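Local coordinates for protein GDP-6-deoxy-D-mannose reductase (Pseudomonas aeruginosa, PDB 6X3B) that binds NADPH and probably reduces GDP-4-dehydro-6-deoxy-D-mannose to GDP-rhamnose for O-antigen lipopolysaccharide synthesis, at residues Gln23-Thr28 and Thr47-Leu52; Pro53-Tyr58 and Leu69-Pro74; Asn180-Gly185 and Arg220-Val225; Leu233-His238 and Asp296-Lys301. One frame throughout, in Å; residues are numbered along the deposited sequence.

Contact 1: Gln23-Thr28 and Thr47-Leu52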
# COMPACT_ATOMS: atom_id res chain seq x y z
N GLN A 23 16.99 -5.31 26.50
CA GLN A 23 16.93 -4.41 25.36
C GLN A 23 15.86 -3.36 25.59
O GLN A 23 14.82 -3.65 26.18
CB GLN A 23 16.64 -5.17 24.06
CG GLN A 23 17.68 -6.24 23.81
CD GLN A 23 18.00 -6.43 22.36
OE1 GLN A 23 17.83 -7.52 21.82
NE2 GLN A 23 18.47 -5.37 21.72
N ARG A 24 16.11 -2.15 25.09
CA ARG A 24 15.22 -1.02 25.31
C ARG A 24 14.13 -1.03 24.25
O ARG A 24 14.42 -1.06 23.05
CB ARG A 24 16.00 0.29 25.26
CG ARG A 24 16.88 0.50 26.51
CD ARG A 24 17.79 1.72 26.34
NE ARG A 24 18.53 2.05 27.58
CZ ARG A 24 19.45 1.28 28.14
NH1 ARG A 24 19.76 0.11 27.58
NH2 ARG A 24 20.07 1.67 29.25
N LEU A 25 12.88 -0.96 24.69
CA LEU A 25 11.72 -1.06 23.82
C LEU A 25 10.89 0.21 23.96
O LEU A 25 10.53 0.60 25.07
CB LEU A 25 10.88 -2.29 24.19
CG LEU A 25 9.49 -2.38 23.53
CD1 LEU A 25 9.64 -2.47 22.01
CD2 LEU A 25 8.71 -3.57 24.07
N PHE A 26 10.61 0.87 22.84
CA PHE A 26 9.69 1.99 22.82
C PHE A 26 8.42 1.56 22.11
O PHE A 26 8.48 0.91 21.06
CB PHE A 26 10.30 3.22 22.13
CG PHE A 26 9.42 4.45 22.20
CD1 PHE A 26 9.52 5.34 23.28
CD2 PHE A 26 8.49 4.71 21.21
CE1 PHE A 26 8.69 6.46 23.35
CE2 PHE A 26 7.66 5.83 21.26
CZ PHE A 26 7.76 6.71 22.34
N VAL A 27 7.26 1.91 22.68
CA VAL A 27 5.96 1.52 22.16
C VAL A 27 5.13 2.78 21.95
O VAL A 27 4.92 3.56 22.89
CB VAL A 27 5.22 0.56 23.11
CG1 VAL A 27 3.85 0.18 22.51
CG2 VAL A 27 6.06 -0.70 23.38
N THR A 28 4.66 2.99 20.73
CA THR A 28 3.66 4.04 20.51
C THR A 28 2.29 3.49 20.85
O THR A 28 2.06 2.29 20.85
CB THR A 28 3.66 4.54 19.06
OG1 THR A 28 3.11 3.51 18.22
CG2 THR A 28 5.08 4.89 18.60
N THR A 47 10.95 -10.88 30.78
CA THR A 47 11.12 -10.57 29.37
C THR A 47 12.45 -9.87 29.21
O THR A 47 12.93 -9.24 30.16
CB THR A 47 9.99 -9.67 28.86
OG1 THR A 47 10.16 -9.43 27.47
CG2 THR A 47 10.04 -8.33 29.55
N PRO A 48 13.07 -9.94 28.03
CA PRO A 48 14.26 -9.12 27.81
C PRO A 48 13.95 -7.67 27.48
O PRO A 48 14.88 -6.86 27.38
CB PRO A 48 14.95 -9.82 26.63
CG PRO A 48 13.85 -10.49 25.91
CD PRO A 48 12.86 -10.92 26.96
N TRP A 49 12.67 -7.31 27.32
CA TRP A 49 12.29 -5.98 26.88
C TRP A 49 12.04 -5.08 28.08
O TRP A 49 11.20 -5.38 28.93
CB TRP A 49 11.05 -6.06 25.98
CG TRP A 49 11.25 -7.10 24.93
CD1 TRP A 49 10.66 -8.34 24.87
CD2 TRP A 49 12.15 -7.04 23.83
NE1 TRP A 49 11.12 -9.03 23.78
CE2 TRP A 49 12.04 -8.25 23.12
CE3 TRP A 49 13.03 -6.06 23.35
CZ2 TRP A 49 12.78 -8.53 21.98
CZ3 TRP A 49 13.76 -6.32 22.21
CH2 TRP A 49 13.63 -7.55 21.54
N ALA A 50 12.80 -3.99 28.16
CA ALA A 50 12.58 -2.95 29.16
C ALA A 50 11.83 -1.81 28.49
O ALA A 50 12.37 -1.17 27.58
CB ALA A 50 13.89 -2.44 29.74
N LEU A 51 10.62 -1.54 28.96
CA LEU A 51 9.78 -0.52 28.35
C LEU A 51 10.30 0.88 28.67
O LEU A 51 10.40 1.26 29.84
CB LEU A 51 8.33 -0.67 28.82
CG LEU A 51 7.33 0.27 28.14
CD1 LEU A 51 7.30 0.09 26.60
CD2 LEU A 51 5.93 0.08 28.72
N LEU A 52 10.61 1.65 27.63
CA LEU A 52 11.09 3.01 27.83
C LEU A 52 9.94 3.93 28.24
O LEU A 52 8.81 3.78 27.76
CB LEU A 52 11.75 3.56 26.57
CG LEU A 52 13.09 2.89 26.20
CD1 LEU A 52 13.50 3.35 24.80
CD2 LEU A 52 14.16 3.22 27.25
O HOH W 1 7.66 3.34 25.25

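Contact 2: Pro53-Tyr58 and Leu69-Pro74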
# COMPACT_ATOMS: atom_id res chain seq x y z
N PRO A 53 10.20 4.91 29.11
CA PRO A 53 9.18 5.91 29.43
C PRO A 53 8.92 6.82 28.24
O PRO A 53 9.74 6.98 27.33
CB PRO A 53 9.79 6.68 30.61
CG PRO A 53 11.28 6.53 30.41
CD PRO A 53 11.46 5.12 29.86
N VAL A 54 7.73 7.41 28.24
CA VAL A 54 7.35 8.41 27.25
C VAL A 54 7.55 9.78 27.90
O VAL A 54 6.84 10.09 28.86
CB VAL A 54 5.91 8.21 26.77
CG1 VAL A 54 5.59 9.18 25.63
CG2 VAL A 54 5.71 6.77 26.34
N PRO A 55 8.52 10.58 27.45
CA PRO A 55 8.85 11.83 28.17
C PRO A 55 7.73 12.86 28.20
O PRO A 55 7.69 13.66 29.15
CB PRO A 55 10.06 12.37 27.40
CG PRO A 55 10.64 11.20 26.70
CD PRO A 55 9.50 10.28 26.39
N HIS A 56 6.85 12.88 27.21
CA HIS A 56 5.80 13.90 27.15
C HIS A 56 4.79 13.45 26.10
O HIS A 56 5.06 12.54 25.32
CB HIS A 56 6.40 15.27 26.80
CG HIS A 56 7.24 15.25 25.55
ND1 HIS A 56 6.70 15.27 24.29
CD2 HIS A 56 8.59 15.21 25.39
CE1 HIS A 56 7.67 15.24 23.39
NE2 HIS A 56 8.83 15.20 24.03
N ARG A 57 3.62 14.09 26.10
CA ARG A 57 2.61 13.76 25.10
C ARG A 57 3.14 14.12 23.72
O ARG A 57 3.90 15.08 23.55
CB ARG A 57 1.30 14.51 25.38
N TYR A 58 2.75 13.34 22.71
CA TYR A 58 3.22 13.58 21.36
C TYR A 58 2.10 13.32 20.38
O TYR A 58 1.12 12.63 20.67
CB TYR A 58 4.47 12.73 21.04
CG TYR A 58 4.23 11.24 21.10
CD1 TYR A 58 4.38 10.54 22.30
CD2 TYR A 58 3.84 10.54 19.97
CE1 TYR A 58 4.15 9.18 22.35
CE2 TYR A 58 3.61 9.19 20.01
CZ TYR A 58 3.77 8.51 21.20
OH TYR A 58 3.51 7.16 21.22
N LEU A 69 11.79 12.36 22.21
CA LEU A 69 11.08 11.27 22.86
C LEU A 69 12.00 10.17 23.40
O LEU A 69 11.55 9.33 24.18
CB LEU A 69 10.08 10.64 21.89
CG LEU A 69 8.80 11.44 21.69
CD1 LEU A 69 7.98 10.87 20.55
CD2 LEU A 69 7.96 11.48 22.98
N TRP A 70 13.26 10.13 22.98
CA TRP A 70 14.15 9.00 23.27
C TRP A 70 15.45 9.50 23.90
O TRP A 70 16.52 9.45 23.28
CB TRP A 70 14.42 8.17 22.01
CG TRP A 70 13.13 7.82 21.30
CD1 TRP A 70 12.18 6.95 21.73
CD2 TRP A 70 12.64 8.41 20.10
NE1 TRP A 70 11.12 6.93 20.83
CE2 TRP A 70 11.38 7.82 19.82
CE3 TRP A 70 13.15 9.35 19.20
CZ2 TRP A 70 10.63 8.15 18.69
CZ3 TRP A 70 12.40 9.69 18.09
CH2 TRP A 70 11.16 9.08 17.84
N PRO A 71 15.40 9.95 25.16
CA PRO A 71 16.67 10.21 25.88
C PRO A 71 17.60 9.01 25.87
O PRO A 71 18.79 9.14 25.53
CB PRO A 71 16.19 10.58 27.30
CG PRO A 71 14.76 10.15 27.38
CD PRO A 71 14.21 10.24 25.98
N GLU A 72 17.08 7.82 26.17
CA GLU A 72 17.77 6.57 25.84
C GLU A 72 17.22 6.01 24.54
O GLU A 72 16.00 5.97 24.34
CB GLU A 72 17.63 5.54 26.96
CG GLU A 72 18.00 6.06 28.36
CD GLU A 72 18.13 4.95 29.39
OE1 GLU A 72 17.48 3.88 29.23
OE2 GLU A 72 18.89 5.13 30.36
N LEU A 73 18.12 5.53 23.67
CA LEU A 73 17.74 5.06 22.33
C LEU A 73 17.08 3.68 22.41
O LEU A 73 17.62 2.78 23.06
CB LEU A 73 18.96 4.98 21.44
CG LEU A 73 18.71 4.61 19.97
CD1 LEU A 73 18.15 5.81 19.25
CD2 LEU A 73 20.01 4.13 19.30
N PRO A 74 15.93 3.47 21.79
CA PRO A 74 15.35 2.12 21.77
C PRO A 74 16.14 1.19 20.86
O PRO A 74 16.67 1.60 19.83
CB PRO A 74 13.92 2.34 21.26
CG PRO A 74 13.97 3.64 20.51
CD PRO A 74 15.05 4.48 21.15
O HOH W 2 11.72 7.15 25.35

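Contact 3: Asn180-Gly185 and Arg220-Val225. With NDP (NADPH dihydro-nicotinamide-adenine-dinucleotide phosphate), chain E.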
# COMPACT_ATOMS: atom_id res chain seq x y z
N ASN A 180 -8.82 -10.90 14.72
CA ASN A 180 -9.72 -10.43 15.81
C ASN A 180 -9.08 -10.54 17.20
O ASN A 180 -8.47 -11.58 17.49
CB ASN A 180 -11.11 -11.06 15.72
CG ASN A 180 -11.89 -10.55 14.53
OD1 ASN A 180 -11.58 -10.89 13.40
ND2 ASN A 180 -12.89 -9.73 14.78
N HIS A 181 -9.21 -9.53 18.01
CA HIS A 181 -8.69 -9.45 19.40
C HIS A 181 -9.86 -9.56 20.39
O HIS A 181 -10.95 -9.07 20.06
CB HIS A 181 -8.13 -8.05 19.71
CG HIS A 181 -6.82 -7.69 19.09
ND1 HIS A 181 -6.55 -7.91 17.76
CD2 HIS A 181 -5.75 -7.05 19.59
CE1 HIS A 181 -5.35 -7.46 17.48
NE2 HIS A 181 -4.84 -6.93 18.58
N ILE A 182 -9.63 -10.10 21.54
CA ILE A 182 -10.64 -10.15 22.64
C ILE A 182 -9.93 -9.68 23.91
O ILE A 182 -8.86 -10.23 24.22
CB ILE A 182 -11.24 -11.56 22.83
CG1 ILE A 182 -11.95 -12.06 21.57
CG2 ILE A 182 -12.18 -11.56 24.03
CD1 ILE A 182 -12.56 -13.43 21.74
N GLY A 183 -10.47 -8.66 24.58
CA GLY A 183 -9.86 -8.22 25.81
C GLY A 183 -10.62 -7.09 26.47
O GLY A 183 -11.42 -6.39 25.84
N PRO A 184 -10.40 -6.90 27.77
CA PRO A 184 -10.92 -5.70 28.44
C PRO A 184 -10.41 -4.44 27.75
O PRO A 184 -9.21 -4.32 27.46
CB PRO A 184 -10.37 -5.83 29.87
CG PRO A 184 -10.11 -7.28 30.05
CD PRO A 184 -9.73 -7.83 28.69
N GLY A 185 -11.32 -3.51 27.48
CA GLY A 185 -10.98 -2.26 26.84
C GLY A 185 -11.19 -2.23 25.34
O GLY A 185 -11.04 -1.16 24.74
N ARG A 220 -15.19 -15.89 12.79
CA ARG A 220 -13.99 -15.08 12.70
C ARG A 220 -12.88 -15.76 13.50
O ARG A 220 -13.11 -16.66 14.30
CB ARG A 220 -14.23 -13.65 13.22
CG ARG A 220 -15.20 -12.80 12.38
CD ARG A 220 -14.57 -12.41 11.04
NE ARG A 220 -15.42 -11.49 10.27
CZ ARG A 220 -16.31 -11.88 9.36
NH1 ARG A 220 -16.51 -13.18 9.15
NH2 ARG A 220 -17.04 -10.99 8.69
N ASP A 221 -11.66 -15.30 13.26
CA ASP A 221 -10.47 -15.83 13.94
C ASP A 221 -10.13 -14.89 15.10
O ASP A 221 -9.71 -13.75 14.86
CB ASP A 221 -9.32 -15.91 12.94
CG ASP A 221 -8.10 -16.60 13.51
OD1 ASP A 221 -7.81 -16.39 14.72
OD2 ASP A 221 -7.41 -17.34 12.73
N PHE A 222 -10.27 -15.37 16.34
CA PHE A 222 -10.04 -14.59 17.55
C PHE A 222 -8.81 -15.03 18.34
O PHE A 222 -8.53 -16.23 18.46
CB PHE A 222 -11.24 -14.68 18.51
CG PHE A 222 -12.50 -14.05 17.98
CD1 PHE A 222 -12.77 -12.71 18.22
CD2 PHE A 222 -13.44 -14.81 17.30
CE1 PHE A 222 -13.95 -12.13 17.73
CE2 PHE A 222 -14.61 -14.23 16.82
CZ PHE A 222 -14.86 -12.90 17.03
N LEU A 223 -8.13 -14.05 18.95
CA LEU A 223 -7.10 -14.27 19.97
C LEU A 223 -7.37 -13.39 21.18
O LEU A 223 -7.81 -12.24 21.04
CB LEU A 223 -5.70 -13.95 19.43
CG LEU A 223 -5.06 -14.91 18.42
CD1 LEU A 223 -3.81 -14.27 17.84
CD2 LEU A 223 -4.73 -16.23 19.11
N ASP A 224 -7.06 -13.90 22.37
CA ASP A 224 -6.95 -13.01 23.52
C ASP A 224 -5.85 -11.99 23.27
O ASP A 224 -4.82 -12.30 22.67
CB ASP A 224 -6.62 -13.80 24.80
CG ASP A 224 -6.85 -12.96 26.05
OD1 ASP A 224 -5.93 -12.22 26.47
OD2 ASP A 224 -7.96 -13.03 26.59
N VAL A 225 -6.07 -10.76 23.75
CA VAL A 225 -5.07 -9.70 23.57
C VAL A 225 -3.72 -10.12 24.13
O VAL A 225 -2.67 -9.70 23.63
CB VAL A 225 -5.58 -8.39 24.20
CG1 VAL A 225 -5.83 -8.55 25.70
CG2 VAL A 225 -4.62 -7.23 23.92
PA NDP E . -6.73 2.30 19.99
O1A NDP E . -7.54 3.12 19.04
O2A NDP E . -7.39 1.74 21.20
O5B NDP E . -5.43 3.12 20.43
C5B NDP E . -4.81 4.02 19.48
C4B NDP E . -3.62 4.68 20.13
O4B NDP E . -2.98 5.56 19.17
C3B NDP E . -3.93 5.55 21.35
O3B NDP E . -2.95 5.37 22.37
C2B NDP E . -3.91 6.96 20.78
O2B NDP E . -3.54 7.91 21.79
C1B NDP E . -2.80 6.83 19.74
N9A NDP E . -2.86 7.84 18.69
C8A NDP E . -3.89 8.04 17.81
N7A NDP E . -3.67 9.03 16.97
C5A NDP E . -2.41 9.50 17.32
C6A NDP E . -1.61 10.54 16.82
N6A NDP E . -2.01 11.30 15.80
N1A NDP E . -0.41 10.75 17.40
C2A NDP E . -0.05 9.96 18.42
N3A NDP E . -0.72 8.96 18.98
C4A NDP E . -1.91 8.77 18.38
O3 NDP E . -6.06 1.09 19.18
PN NDP E . -5.92 -0.46 19.56
O1N NDP E . -5.06 -0.58 20.77
O2N NDP E . -7.28 -1.07 19.59
O5D NDP E . -5.12 -1.02 18.29
C5D NDP E . -3.68 -1.12 18.36
C4D NDP E . -3.14 -1.47 17.00
O4D NDP E . -3.67 -2.76 16.60
C3D NDP E . -3.50 -0.49 15.87
O3D NDP E . -2.41 -0.33 14.97
C2D NDP E . -4.69 -1.18 15.22
O2D NDP E . -4.88 -0.81 13.86
C1D NDP E . -4.31 -2.66 15.35
N1N NDP E . -5.50 -3.56 15.34
C2N NDP E . -6.35 -3.61 16.42
C3N NDP E . -7.35 -4.54 16.50
C7N NDP E . -8.38 -4.38 17.55
O7N NDP E . -9.34 -5.14 17.60
N7N NDP E . -8.22 -3.40 18.43
C4N NDP E . -7.36 -5.66 15.51
C5N NDP E . -6.45 -5.46 14.38
C6N NDP E . -5.77 -4.34 14.25
P2B NDP E . -4.73 8.96 22.07
O1X NDP E . -4.20 9.89 23.14
O2X NDP E . -5.00 9.68 20.77
O3X NDP E . -5.92 8.16 22.54
O HOH W 3 -10.91 -12.87 11.74
O HOH W 4 -14.19 -8.85 12.07

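Contact 4: Leu233-His238 and Asp296-Lys301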
# COMPACT_ATOMS: atom_id res chain seq x y z
N LEU A 233 6.04 -9.76 20.96
CA LEU A 233 7.34 -9.83 21.63
C LEU A 233 8.20 -10.96 21.06
O LEU A 233 9.43 -10.82 20.97
CB LEU A 233 7.13 -10.02 23.14
CG LEU A 233 6.45 -8.83 23.85
CD1 LEU A 233 6.25 -9.16 25.34
CD2 LEU A 233 7.26 -7.53 23.69
N ARG A 234 7.58 -12.08 20.70
CA ARG A 234 8.36 -13.17 20.08
C ARG A 234 8.82 -12.80 18.68
O ARG A 234 9.89 -13.24 18.23
CB ARG A 234 7.54 -14.45 20.06
CG ARG A 234 7.21 -14.96 21.46
CD ARG A 234 6.80 -16.40 21.45
NE ARG A 234 7.98 -17.25 21.37
CZ ARG A 234 8.66 -17.68 22.42
NH1 ARG A 234 8.26 -17.34 23.64
NH2 ARG A 234 9.73 -18.44 22.25
N LEU A 235 8.04 -11.97 17.98
CA LEU A 235 8.50 -11.45 16.70
C LEU A 235 9.73 -10.56 16.88
O LEU A 235 10.70 -10.66 16.11
CB LEU A 235 7.37 -10.69 16.01
CG LEU A 235 6.36 -11.59 15.30
CD1 LEU A 235 5.16 -10.77 14.80
CD2 LEU A 235 7.05 -12.32 14.16
N LEU A 236 9.70 -9.66 17.89
CA LEU A 236 10.88 -8.86 18.18
C LEU A 236 12.09 -9.75 18.44
O LEU A 236 13.21 -9.42 18.03
CB LEU A 236 10.65 -7.98 19.41
CG LEU A 236 9.57 -6.89 19.32
CD1 LEU A 236 9.57 -6.09 20.63
CD2 LEU A 236 9.86 -5.96 18.15
N SER A 237 11.89 -10.86 19.15
CA SER A 237 13.01 -11.73 19.48
C SER A 237 13.46 -12.58 18.29
O SER A 237 14.66 -12.87 18.17
CB SER A 237 12.67 -12.66 20.63
OG SER A 237 12.52 -11.94 21.84
N HIS A 238 12.54 -12.99 17.42
CA HIS A 238 12.84 -14.08 16.49
C HIS A 238 12.44 -13.82 15.04
O HIS A 238 12.84 -14.61 14.17
CB HIS A 238 12.17 -15.39 16.94
CG HIS A 238 12.47 -15.78 18.36
ND1 HIS A 238 13.76 -16.04 18.81
CD2 HIS A 238 11.66 -15.99 19.42
CE1 HIS A 238 13.72 -16.37 20.09
NE2 HIS A 238 12.46 -16.35 20.49
N ASP A 296 6.53 -21.02 12.92
CA ASP A 296 7.80 -21.57 12.46
C ASP A 296 8.95 -20.63 12.76
O ASP A 296 10.06 -21.07 13.08
CB ASP A 296 7.74 -21.87 10.95
CG ASP A 296 6.79 -23.01 10.63
OD1 ASP A 296 6.47 -23.80 11.54
OD2 ASP A 296 6.37 -23.13 9.46
N ALA A 297 8.71 -19.32 12.71
CA ALA A 297 9.81 -18.38 12.90
C ALA A 297 10.10 -18.10 14.37
O ALA A 297 11.24 -17.78 14.71
CB ALA A 297 9.51 -17.07 12.16
N THR A 298 9.10 -18.23 15.25
CA THR A 298 9.23 -17.73 16.61
C THR A 298 8.96 -18.75 17.69
O THR A 298 9.32 -18.50 18.84
CB THR A 298 8.26 -16.55 16.85
OG1 THR A 298 6.92 -17.05 16.95
CG2 THR A 298 8.35 -15.54 15.70
N GLY A 299 8.30 -19.87 17.37
CA GLY A 299 7.84 -20.80 18.38
C GLY A 299 6.51 -20.44 19.02
O GLY A 299 5.96 -21.27 19.76
N TRP A 300 6.01 -19.24 18.72
CA TRP A 300 4.74 -18.73 19.31
C TRP A 300 3.58 -19.71 19.09
O TRP A 300 3.47 -20.29 18.00
CB TRP A 300 4.40 -17.35 18.74
CG TRP A 300 3.11 -16.78 19.23
CD1 TRP A 300 2.93 -15.96 20.31
CD2 TRP A 300 1.80 -17.00 18.69
NE1 TRP A 300 1.61 -15.65 20.46
CE2 TRP A 300 0.89 -16.28 19.48
CE3 TRP A 300 1.30 -17.73 17.60
CZ2 TRP A 300 -0.48 -16.26 19.22
CZ3 TRP A 300 -0.05 -17.72 17.35
CH2 TRP A 300 -0.93 -16.99 18.15
N LYS A 301 2.75 -19.87 20.13
CA LYS A 301 1.52 -20.69 20.10
C LYS A 301 0.48 -19.99 20.98
O LYS A 301 0.89 -19.36 21.96
CB LYS A 301 1.80 -22.10 20.60
CG LYS A 301 0.62 -23.07 20.55
CD LYS A 301 0.96 -24.47 21.02
CE LYS A 301 -0.22 -25.42 20.99
NZ LYS A 301 0.15 -26.78 21.45
O HOH W 5 13.04 -17.03 12.61

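Contact 1: Gln23-Thr28 and Thr47-Leu52
The carbonyl O of Leu-25 takes a straight bond from Leu-52 N (2.8 Å, 173° at the hydrogen), and Leu-51 CA adds a weaker C-H...O contact. Gln-23 O is met in the same way by Ala-50 N at 2.8 Å and by Trp-49 CA. Gln-23 N gives to Pro-48 O, and Leu-25 N to Ala-50 O. This is a parallel ladder. Past its end, a water continues it by linking Val-27 N to Leu-52 O.

The side chains alternate between two faces. On one face, Leu-25 CD2 lies 3.9 Å from Trp-49 CB, and Gln-23 CB sits 3.6 Å from Trp-49 CZ3. Further along, Val-27 CG2 meets Leu-51 CD1 tightly at 3.5 Å, the two side chains crossing at about a right angle. On the other face, Leu-52 CD2 lies against the stem of Arg-24, 3.9 Å from CG. The Arg-24 chain runs extended from there, and NE reaches a salt bridge with Glu-72.

Helices 33-44 and 225-238 cover the Leu-25 side, and helix 33-44 connects the two strands. With them it forms the first beta-alpha-beta unit of a Rossmann fold. Strand 23-28 leads into the glycine-rich TGxxGxxG motif typical of dinucleotide binding in this family.

Contact 2: Pro53-Tyr58 and Leu69-Pro74
Both methyls of Leu-69 meet the Tyr-58 ring. CD1 lies over one face of the phenol, 4.2 Å from the ring centroid. CD2 touches Tyr-58 CD1 at 3.8 Å and lies over one face of the His-56 imidazole, 4.1 Å from that centroid. The two face contacts are CH-pi, offset toward the rim, and the leucine crosses each side chain at about a right angle. The edge of the Tyr-58 ring is met in plane by Val-54 CG1 and His-56 O. Leu-69 also serves a third ring, since its CB sits over the centre of the Trp-70 indole.

The imidazole is fixed in rotation. His-56 ND1 gives a bond of 2.9 Å to Arg-57 O, which lies in the ring plane, although the donor stands above the carbonyl plane. With CG between the backbone N and the carbonyl carbon (chi1 53°), the ring stands beside Leu-69, its CE1 next to CD2.

Both segments belong to the long irregular connection between strands 49-51 and 76-79 of the Rossmann fold. Tyr-58 lines the NADPH pocket, and its hydroxyl end packs against Thr-28 of strand 23-28. Trp-70 turns inward to helix 93-114 and meets Phe-26 edge-to-face.

Prolines make up the outer part of the contact. Pro-55 CD rests 3.2 Å from Leu-69 O, and Pro-55 CG lies 3.8 Å from Pro-71 CD. A water donates to Pro-53 O at 2.8 Å and bridges to Leu-69 O, though that second distance is so short that its geometry is doubtful.

Contact 3: Asn180-Gly185 and Arg220-Val225
Asn-180 and Phe-222 lie side by side on adjacent parallel strands, and backbone bonds hold the register. Leu-223 N gives to Asn-180 O at 2.9 Å, Ile-182 N to Leu-223 O, and Val-225 N to Ile-182 O. The bond from Asn-180 N to Asp-221 O is weak, bent to 123° at the hydrogen. C-H...O contacts from the CA atoms of Phe-222, His-181 and Asp-224 reinforce the ladder.

Apolar contact is made on the face that carries Asn-180, Ile-182 and Phe-222. Phe-222 CD1 is wedged between Asn-180 CB at 3.4 Å and Ile-182 CG1 at 3.5 Å. Its CG lies anti to the carbonyl carbon (chi1 -66°), laying the ring along both. The Ile-182 chain crosses the phenylalanine at about a right angle. The Asn-180 amide is turned 59° from the ring plane.

Water serves the polar ends. One water donates to Asn-180 OD1 at 2.7 Å and accepts from Asp-221 N. A second accepts from Asn-180 ND2 and, weakly, from Arg-220 NE. The Arg-220 guanidinium holds Gln-284 O, and the buried Asp-221 carboxylate is held by Ser-249, Gly-250 and Gly-289. Asp-224 is the N-cap of helix 225-238, with OD1 on Gln-226 N.

The opposite face carries His-181, whose ring face lies against the C3N-C4N side of the nicotinamide, offset toward the rim. NDP C3N stands 3.6 Å above the ring plane, and His-181 ND1 is 3.3 Å from NDP C4N. ND1 is tied back to Phe-179 O, which fixes the imidazole. The strand end thus forms a wall beside C4N, the carbon that carries the transferable hydride.

Contact 4: Leu233-His238 and Asp296-Lys301
Arg-234 reaches across to Thr-298 and grips its carbonyl O from the edge of the guanidinium. NE gives the main bond to Thr-298 O, 3.1 Å and 164° at the hydrogen. NH2 adds a weak one to the same oxygen at 3.4 Å. That oxygen lies in the guanidinium plane, but NE stands above the carbonyl plane. A bend at chi3 (79°) turns the arginine's end onto the oxygen. The cation therefore sits at the C-terminal end of helix 292-298, where the helix dipole would probably suit it.

The stem of Arg-234 is used too. Its CB faces Thr-298 CB at 3.9 Å. Its CD meets Trp-300 CB at 3.7 Å and lies near the plane of the indole, at its edge, with guanidinium and indole planes 42° apart.

Thr-298 turns its methyl to the helix, where CG2 touches Leu-235 CD2 at 3.8 Å. Its hydroxyl faces its own chain: OG1 accepts from Trp-300 N at 3.0 Å in an ST turn and is also bonded to Leu-294 O. Gly-299 has positive phi here and lets the chain leave the helix.

His-238, one turn further along the helix, approaches beside Arg-234. Its CB lies 3.4 Å from Ala-297 O, and its CD2 approaches Thr-298 O. A water donates to both His-238 O and Ala-297 O.

The contact thus pins the end of helix 292-298 to the last turns of helix 225-238. Trp-300 NE1 reaches back to Asp-227 O near the start of that helix, while Leu-235 and Ala-297 both pack on Tyr-245 of strand 244-247.

In the fold
Contacts 1 and 3 are both parallel strand pairs in the same large sheet, with centres about 23 Å apart. Contact 3 is buried near the middle of the chain, against the cofactor. Contact 1 is only partly buried. Contact 2 is a surface contact between loops, without regular backbone pairing, and relies on apolar and CH-pi packing. It joins contact 1 through the salt bridge of Arg-24 and Glu-72. Contact 4 is partly buried and joins a helix to a helix end and the turn after it, with Arg-234, Leu-235 and His-238 gathered round Thr-298. Its helix 225-238 follows directly from the strand of contact 3, and its Leu-233, Leu-236 and Ser-237 pack on Trp-49 of contact 1.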